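Local structure of malonate decarboxylase subunit alpha (Acinetobacter baumannii ATCC 17978, 6MPR) at residues I126-L129 / I130-G133. The protein probably serves as the acyl-carrier-protein transferase subunit of malonate decarboxylase, exchanging acetyl for malonyl on the carrier protein. Numbering follows the deposited sequence.
Sequences ISQL and IEDG
I126 O takes the amide of I130 in a helical i to i+4 bond, N to O 2.9 Å and close to straight at 163°. One residue on, E131 N reaches S127 O at 3.0 Å. The last of the three, D132 N to Q128 O, is as short as the first but bends to 143° as the helix runs out. I130 also lays its side chain back along the helix: with CG1 beside its own backbone N (chi1 -71°), CD1 comes to 3.8 Å from I126 CG2, and CG1 passes 3.4 Å from I126 O. L103 of helix 100-107 packs against I126 and L129, while L135 and L385 meet I130. This short helix, 125-131, lies in the connection between the neighbouring parallel strands 111-116 and 136-140. It ends in a Schellman motif: G133 turns to positive phi, and its N bonds to I130 O at 2.9 Å. On the exposed side, Q128 bends at chi2, which brings its amide close to the carboxylates of both E131 and D132. Those two acids sit at the C-terminal end of the helix, where the dipole would tend to disfavour their negative charge. S127 faces elsewhere, its OG making a weak hydrogen bond to G383 O.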
# COMPACT_ATOMS: atom_id res chain seq x y z
N ILE A 126 15.67 -13.56 19.88
CA ILE A 126 16.11 -12.29 19.30
C ILE A 126 16.60 -11.35 20.40
O ILE A 126 17.67 -10.74 20.28
CB ILE A 126 14.98 -11.64 18.46
CG1 ILE A 126 14.80 -12.38 17.13
CG2 ILE A 126 15.25 -10.15 18.23
CD1 ILE A 126 13.55 -11.96 16.36
N SER A 127 15.84 -11.24 21.49
CA SER A 127 16.28 -10.44 22.63
C SER A 127 17.62 -10.91 23.16
O SER A 127 18.47 -10.10 23.53
CB SER A 127 15.24 -10.48 23.75
OG SER A 127 14.16 -9.60 23.47
N GLN A 128 17.83 -12.23 23.21
CA GLN A 128 19.09 -12.75 23.74
C GLN A 128 20.24 -12.46 22.79
O GLN A 128 21.36 -12.16 23.24
CB GLN A 128 18.97 -14.25 24.03
CG GLN A 128 20.16 -14.87 24.77
CD GLN A 128 20.42 -14.27 26.15
OE1 GLN A 128 21.54 -13.89 26.48
NE2 GLN A 128 19.37 -14.19 26.97
N LEU A 129 20.00 -12.55 21.48
CA LEU A 129 21.07 -12.24 20.52
C LEU A 129 21.43 -10.76 20.56
O LEU A 129 22.60 -10.39 20.41
CB LEU A 129 20.67 -12.67 19.11
CG LEU A 129 20.69 -14.17 18.85
CD1 LEU A 129 20.01 -14.52 17.53
CD2 LEU A 129 22.13 -14.72 18.91
N ILE A 130 20.44 -9.89 20.76
CA ILE A 130 20.72 -8.47 20.93
C ILE A 130 21.56 -8.24 22.19
O ILE A 130 22.58 -7.54 22.16
CB ILE A 130 19.41 -7.66 20.99
CG1 ILE A 130 18.75 -7.62 19.62
CG2 ILE A 130 19.68 -6.25 21.51
CD1 ILE A 130 17.24 -7.27 19.66
N GLU A 131 21.14 -8.83 23.31
CA GLU A 131 21.89 -8.68 24.55
C GLU A 131 23.32 -9.19 24.41
O GLU A 131 24.23 -8.65 25.04
CB GLU A 131 21.18 -9.40 25.69
CG GLU A 131 21.93 -9.38 27.02
CD GLU A 131 21.28 -10.27 28.06
OE1 GLU A 131 20.10 -10.02 28.40
OE2 GLU A 131 21.93 -11.22 28.53
N ASP A 132 23.52 -10.23 23.60
CA ASP A 132 24.85 -10.79 23.39
C ASP A 132 25.63 -10.07 22.30
O ASP A 132 26.77 -10.46 22.02
CB ASP A 132 24.75 -12.28 23.06
CG ASP A 132 24.33 -13.12 24.27
OD1 ASP A 132 24.55 -12.67 25.41
OD2 ASP A 132 23.79 -14.23 24.07
N GLY A 133 25.07 -9.03 21.69
CA GLY A 133 25.79 -8.26 20.70
C GLY A 133 25.94 -8.91 19.34
O GLY A 133 26.74 -8.44 18.53